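Beta-n-acetylhexosaminidase (Streptococcus pneumoniae, PDB 4AZC) probably hydrolyses terminal, non-reducing beta-linked N-acetylhexosamine residues from glycans as the catalytic module of a family 20 glycoside hydrolase. Local coordinates at residues K11-D16 / L37-V42; Y280-Q285 / A330-A335. All coordinates share one frame; numbering follows the deposited sequence.

How the interactions relate
Two contacts in one TIM-barrel domain show how a barrel is begun at its first beta-alpha-beta unit and how its ligand pocket is bordered. From the N terminus, strand 10-16 leads through helix 24-37 to strand 41-45, and interaction 1 closes this first beta-alpha-beta unit where the two strands begin to pair. Interaction 2 follows in series, neither nested in the first nor crossing it: it closes the stretch between 280-285 and 330-335, joining two segments that border the ligand pocket. The centres lie about 18 Å apart, yet the contacts meet, since Asp16 OD2, at the far end of segment 11-16, probably accepts a hydrogen bond from Ala330 N. Strand 321-329 pairs with both 10-16 and 281-282, so one sheet carries both.

Interaction 1 (K11-D16 / L37-V42); sequences KVISID and LGYSDV
Val12 and Ile13 pair in parallel with Asp41 and Val42, Ile13 N donating to Asp41 O (3.2 Å), while Lys11 O receives both Ser40 N (2.9 Å) and Asp41 N (3.3 Å). Ser40 N lies in the carbonyl plane on a lone pair and Asp41 N is tilted from it. Ser40 OG, set by chi1 of 65° between its own backbone N and carbonyl carbon, accepts from Lys11 N (2.9 Å) and donates to Asp41 OD2, which also takes Asn10 ND2. The Tyr39 ring presents its edge to the Lys11 backbone, CD2 lying 3.4 Å from Lys11 O, and its CE2 reaches Ile13 CB at 4.1 Å. Ile13 and Val42 point to one face of the sheet and run side by side, their CG2 methyls 3.8 Å apart. Lys11 bends at chi2 and chi3, bringing NZ to a water shared with Gly38 O; NZ also bonds to Lys9 O and Tyr356 O. Gly38 ends helix 24-37 in a Schellman motif, and the contact starts the parallel pairing of the TIM barrel's beta-alpha-beta unit 10-16, 24-37, 41-45. Helix 339-351 packs against Ile13 and takes the Tyr39 hydroxyl at Met346 O, while strand 321-329 pairs with 10-16.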
loop_
_atom_site.group_PDB
_atom_site.type_symbol
_atom_site.label_atom_id
_atom_site.label_comp_id
_atom_site.label_asym_id
_atom_site.label_seq_id
_atom_site.Cartn_x
_atom_site.Cartn_y
_atom_site.Cartn_z
ATOM N N LYS A 11 -4.312 1.206 -10.420
ATOM C CA LYS A 11 -5.354 1.936 -9.663
ATOM C C LYS A 11 -5.413 1.217 -8.338
ATOM O O LYS A 11 -5.826 0.044 -8.266
ATOM C CB LYS A 11 -6.720 1.861 -10.349
ATOM C CG LYS A 11 -6.881 2.764 -11.616
ATOM C CD LYS A 11 -6.143 2.226 -12.840
ATOM C CE LYS A 11 -6.467 0.759 -13.150
ATOM N NZ LYS A 11 -6.029 0.403 -14.547
ATOM N N VAL A 12 -4.984 1.902 -7.290
ATOM C CA VAL A 12 -4.713 1.236 -6.028
ATOM C C VAL A 12 -5.608 1.773 -4.937
ATOM O O VAL A 12 -5.839 2.976 -4.863
ATOM C CB VAL A 12 -3.234 1.401 -5.600
ATOM C CG1 VAL A 12 -2.928 0.508 -4.399
ATOM C CG2 VAL A 12 -2.283 1.073 -6.758
ATOM N N ILE A 13 -6.136 0.865 -4.113
ATOM C CA ILE A 13 -6.764 1.228 -2.844
ATOM C C ILE A 13 -5.817 0.837 -1.707
ATOM O O ILE A 13 -5.360 -0.309 -1.624
ATOM C CB ILE A 13 -8.187 0.600 -2.664
ATOM C CG1 ILE A 13 -8.769 0.904 -1.265
ATOM C CG2 ILE A 13 -8.151 -0.913 -2.924
ATOM C CD1 ILE A 13 -9.114 2.370 -1.021
ATOM N N SER A 14 -5.513 1.800 -0.841
ATOM C CA SER A 14 -4.568 1.582 0.262
ATOM C C SER A 14 -5.312 1.472 1.570
ATOM O O SER A 14 -6.173 2.307 1.848
ATOM C CB SER A 14 -3.560 2.732 0.361
ATOM O OG SER A 14 -2.703 2.550 1.481
ATOM N N ILE A 15 -4.975 0.457 2.372
ATOM C CA ILE A 15 -5.664 0.195 3.643
ATOM C C ILE A 15 -4.669 0.145 4.807
ATOM O O ILE A 15 -3.748 -0.675 4.818
ATOM C CB ILE A 15 -6.446 -1.154 3.614
ATOM C CG1 ILE A 15 -7.493 -1.177 2.472
ATOM C CG2 ILE A 15 -7.051 -1.458 4.995
ATOM C CD1 ILE A 15 -8.763 -0.252 2.676
ATOM N N ASP A 16 -4.869 1.028 5.775
ATOM C CA ASP A 16 -4.001 1.099 6.943
ATOM C C ASP A 16 -4.379 -0.015 7.922
ATOM O O ASP A 16 -5.127 0.204 8.888
ATOM C CB ASP A 16 -4.090 2.499 7.579
ATOM C CG ASP A 16 -3.146 2.685 8.780
ATOM O OD1 ASP A 16 -2.344 1.780 9.096
ATOM O OD2 ASP A 16 -3.222 3.750 9.433
ATOM N N LEU A 37 -14.929 -2.680 -9.183
ATOM C CA LEU A 37 -14.809 -1.280 -9.584
ATOM C C LEU A 37 -13.685 -1.057 -10.568
ATOM O O LEU A 37 -13.555 0.037 -11.129
ATOM C CB LEU A 37 -14.582 -0.394 -8.354
ATOM C CG LEU A 37 -15.688 -0.334 -7.308
ATOM C CD1 LEU A 37 -15.237 0.503 -6.141
ATOM C CD2 LEU A 37 -17.015 0.213 -7.885
ATOM N N GLY A 38 -12.857 -2.083 -10.757
ATOM C CA GLY A 38 -11.840 -2.070 -11.794
ATOM C C GLY A 38 -10.476 -1.579 -11.361
ATOM O O GLY A 38 -9.691 -1.114 -12.198
ATOM N N TYR A 39 -10.197 -1.686 -10.062
ATOM C CA TYR A 39 -8.873 -1.407 -9.504
ATOM C C TYR A 39 -7.926 -2.520 -9.956
ATOM O O TYR A 39 -8.373 -3.589 -10.408
ATOM C CB TYR A 39 -8.916 -1.338 -7.949
ATOM C CG TYR A 39 -9.528 -0.062 -7.401
ATOM C CD1 TYR A 39 -10.905 0.173 -7.487
ATOM C CD2 TYR A 39 -8.721 0.926 -6.815
ATOM C CE1 TYR A 39 -11.473 1.357 -6.996
ATOM C CE2 TYR A 39 -9.272 2.119 -6.325
ATOM C CZ TYR A 39 -10.647 2.325 -6.428
ATOM O OH TYR A 39 -11.172 3.497 -5.967
ATOM N N SER A 40 -6.627 -2.269 -9.850
ATOM C CA SER A 40 -5.630 -3.272 -10.196
ATOM C C SER A 40 -4.929 -3.850 -8.958
ATOM O O SER A 40 -4.398 -4.959 -9.021
ATOM C CB SER A 40 -4.594 -2.687 -11.155
ATOM O OG SER A 40 -3.862 -1.661 -10.489
ATOM N N ASP A 41 -4.901 -3.091 -7.859
ATOM C CA ASP A 41 -4.145 -3.475 -6.655
ATOM C C ASP A 41 -4.776 -3.035 -5.334
ATOM O O ASP A 41 -5.462 -2.018 -5.276
ATOM C CB ASP A 41 -2.723 -2.889 -6.699
ATOM C CG ASP A 41 -1.982 -3.264 -7.959
ATOM O OD1 ASP A 41 -1.350 -4.331 -7.971
ATOM O OD2 ASP A 41 -2.081 -2.520 -8.949
ATOM N N VAL A 42 -4.502 -3.806 -4.280
ATOM C CA VAL A 42 -4.766 -3.396 -2.916
ATOM C C VAL A 42 -3.411 -3.211 -2.241
ATOM O O VAL A 42 -2.581 -4.133 -2.216
ATOM C CB VAL A 42 -5.628 -4.414 -2.130
ATOM C CG1 VAL A 42 -5.729 -4.003 -0.630
ATOM C CG2 VAL A 42 -7.026 -4.511 -2.735
HETATM O O HOH W 1 -7.302 -2.363 -13.816
#

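Interaction 2 (Y280-Q285 / A330-A335); sequences YYILGQ and ADRPSA. With NGW ((2S,3aR,5R,6S,7R,7aR)-5-(hydroxymethyl)-2-methyl-2,3a,5,6,7,7a-hexahydro-1H-pyrano[3,2-d][1,3]thiazole-6,7-diol), chain E.
Apolar contacts bring Leu283 against the loop 330-335: its CB meets the Ala335 methyl at 4.0 Å, and its CD1 reaches Ala330 CB. Ile282 CG2 makes van der Waals contacts with Asp331 CB and the guanidinium NH1 of Arg332, whose side chain it crosses at about a right angle. The direct polar bonds are weak. Gln285 OE1 lies at the edge of the Arg332 guanidinium and accepts from NH1 (3.0 Å) and NH2 (3.2 Å), with the amide and guanidinium planes 40° apart. Its NE2 turns to Gly290 O. A bend at chi3 (-40°) turns the guanidinium so that its edge meets the type II turn 282-285 at Gly284 C and Gln285 N, although a second conformer of this residue exists. Water makes a firmer bridge: one molecule donates to Leu283 O (2.8 Å) and to Arg332 O while accepting from Arg332 N. The two carboxylate oxygens of Asp331 divide hydroxyls of the bound thiazolidine-fused sugar analogue, OD1 accepting from O4 and OD2 from O6, each at 2.6 Å; Arg19 and Asp182 also hydrogen-bond to the ligand. Ile282 CD1 lies against O6 and C6, and Tyr280 OH approaches S1 at 3.1 Å. One carboxylate thus reads two sugar hydroxyls, which would favour a defined placement of the pyranose, while Ile282 packs against both the sugar's C6 arm and Asp331 CB, linking ligand recognition to the join between the two segments.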
loop_
_atom_site.group_PDB
_atom_site.type_symbol
_atom_site.label_atom_id
_atom_site.label_comp_id
_atom_site.label_asym_id
_atom_site.label_seq_id
_atom_site.Cartn_x
_atom_site.Cartn_y
_atom_site.Cartn_z
ATOM N N TYR A 280 -7.345 11.277 0.554
ATOM C CA TYR A 280 -7.315 10.592 1.857
ATOM C C TYR A 280 -8.617 10.621 2.623
ATOM O O TYR A 280 -9.299 11.657 2.685
ATOM C CB TYR A 280 -6.278 11.228 2.793
ATOM C CG TYR A 280 -4.840 10.968 2.451
ATOM C CD1 TYR A 280 -4.484 10.110 1.406
ATOM C CD2 TYR A 280 -3.827 11.577 3.190
ATOM C CE1 TYR A 280 -3.140 9.874 1.101
ATOM C CE2 TYR A 280 -2.503 11.354 2.899
ATOM C CZ TYR A 280 -2.161 10.504 1.857
ATOM O OH TYR A 280 -0.835 10.287 1.578
ATOM N N TYR A 281 -8.931 9.480 3.225
ATOM C CA TYR A 281 -9.939 9.391 4.275
ATOM C C TYR A 281 -9.310 8.746 5.505
ATOM O O TYR A 281 -8.725 7.661 5.419
ATOM C CB TYR A 281 -11.168 8.597 3.818
ATOM C CG TYR A 281 -12.183 8.379 4.919
ATOM C CD1 TYR A 281 -12.678 9.459 5.662
ATOM C CD2 TYR A 281 -12.651 7.094 5.226
ATOM C CE1 TYR A 281 -13.616 9.270 6.684
ATOM C CE2 TYR A 281 -13.593 6.890 6.261
ATOM C CZ TYR A 281 -14.068 7.984 6.977
ATOM O OH TYR A 281 -14.994 7.805 7.986
ATOM N N ILE A 282 -9.410 9.451 6.629
ATOM C CA ILE A 282 -8.971 8.974 7.933
ATOM C C ILE A 282 -10.247 8.487 8.626
ATOM O O ILE A 282 -11.222 9.238 8.729
ATOM C CB ILE A 282 -8.302 10.115 8.741
ATOM C CG1 ILE A 282 -7.023 10.611 8.033
ATOM C CG2 ILE A 282 -8.010 9.674 10.171
ATOM C CD1 ILE A 282 -6.482 11.963 8.556
ATOM N N LEU A 283 -10.262 7.228 9.069
ATOM C CA LEU A 283 -11.474 6.670 9.684
ATOM C C LEU A 283 -12.005 7.561 10.815
ATOM O O LEU A 283 -11.245 7.982 11.693
ATOM C CB LEU A 283 -11.229 5.255 10.210
ATOM C CG LEU A 283 -10.739 4.196 9.223
ATOM C CD1 LEU A 283 -10.775 2.847 9.916
ATOM C CD2 LEU A 283 -11.550 4.169 7.932
ATOM N N GLY A 284 -13.297 7.869 10.759
ATOM C CA GLY A 284 -13.954 8.640 11.815
ATOM C C GLY A 284 -13.773 10.144 11.753
ATOM O O GLY A 284 -14.363 10.851 12.555
ATOM N N GLN A 285 -12.964 10.629 10.807
ATOM C CA GLN A 285 -12.726 12.061 10.622
ATOM C C GLN A 285 -14.007 12.744 10.167
ATOM O O GLN A 285 -14.676 12.271 9.240
ATOM C CB GLN A 285 -11.613 12.299 9.586
ATOM C CG GLN A 285 -11.018 13.711 9.562
ATOM C CD GLN A 285 -9.899 13.905 10.580
ATOM O OE1 GLN A 285 -9.630 13.032 11.401
ATOM N NE2 GLN A 285 -9.236 15.052 10.519
ATOM N N ALA A 330 -5.888 4.986 9.382
ATOM C CA ALA A 330 -6.529 4.759 10.679
ATOM C C ALA A 330 -5.816 5.437 11.858
ATOM O O ALA A 330 -5.603 4.810 12.905
ATOM C CB ALA A 330 -6.722 3.244 10.918
ATOM N N ASP A 331 -5.479 6.724 11.689
ATOM C CA ASP A 331 -4.761 7.541 12.708
ATOM C C ASP A 331 -5.300 7.363 14.127
ATOM O O ASP A 331 -4.528 7.295 15.091
ATOM C CB ASP A 331 -4.778 9.040 12.342
ATOM C CG ASP A 331 -4.035 9.344 11.036
ATOM O OD1 ASP A 331 -4.044 8.488 10.119
ATOM O OD2 ASP A 331 -3.454 10.449 10.920
ATOM N N ARG A 332 -6.619 7.301 14.248
ATOM C CA ARG A 332 -7.253 6.973 15.506
ATOM C C ARG A 332 -7.873 5.595 15.319
ATOM O O ARG A 332 -9.021 5.495 14.899
ATOM C CB ARG A 332 -8.288 8.047 15.857
ATOM C CG ARG A 332 -7.633 9.405 16.152
ATOM C CD ARG A 332 -8.654 10.525 16.308
ATOM N NE ARG A 332 -9.712 10.370 15.326
ATOM C CZ ARG A 332 -9.619 10.759 14.059
ATOM N NH1 ARG A 332 -8.512 11.349 13.622
ATOM N NH2 ARG A 332 -10.633 10.549 13.231
ATOM N N PRO A 333 -7.095 4.525 15.604
ATOM C CA PRO A 333 -7.478 3.146 15.251
ATOM C C PRO A 333 -8.694 2.606 15.991
ATOM O O PRO A 333 -9.243 1.592 15.577
ATOM C CB PRO A 333 -6.231 2.335 15.597
ATOM C CG PRO A 333 -5.565 3.123 16.665
ATOM C CD PRO A 333 -5.790 4.554 16.296
ATOM N N SER A 334 -9.109 3.281 17.062
ATOM C CA SER A 334 -10.361 2.938 17.724
ATOM C C SER A 334 -11.585 3.436 16.960
ATOM O O SER A 334 -12.700 3.045 17.288
ATOM C CB SER A 334 -10.401 3.454 19.167
ATOM O OG SER A 334 -10.327 4.867 19.190
ATOM N N ALA A 335 -11.395 4.284 15.949
ATOM C CA ALA A 335 -12.520 4.718 15.110
ATOM C C ALA A 335 -13.148 3.497 14.439
ATOM O O ALA A 335 -12.459 2.518 14.154
ATOM C CB ALA A 335 -12.065 5.736 14.070
HETATM O O4 NGW E . -2.079 8.205 8.483
HETATM C C4 NGW E . -1.283 9.314 8.070
HETATM C C3 NGW E . 0.031 8.771 7.536
HETATM C C5 NGW E . -1.997 10.104 6.983
HETATM O O3 NGW E . 0.673 7.985 8.560
HETATM C C2 NGW E . 0.938 9.926 7.023
HETATM N N2 NGW E . 2.090 9.418 6.244
HETATM C C1 NGW E . 0.176 10.884 6.068
HETATM C C7 NGW E . 1.566 8.801 5.004
HETATM C C8 NGW E . 2.681 8.621 3.963
HETATM S S1 NGW E . 0.274 9.969 4.476
HETATM O O5 NGW E . -1.209 11.223 6.494
HETATM C C6 NGW E . -3.311 10.722 7.494
HETATM O O6 NGW E . -3.049 11.591 8.595
HETATM O O HOH W 2 -8.826 6.799 12.449
#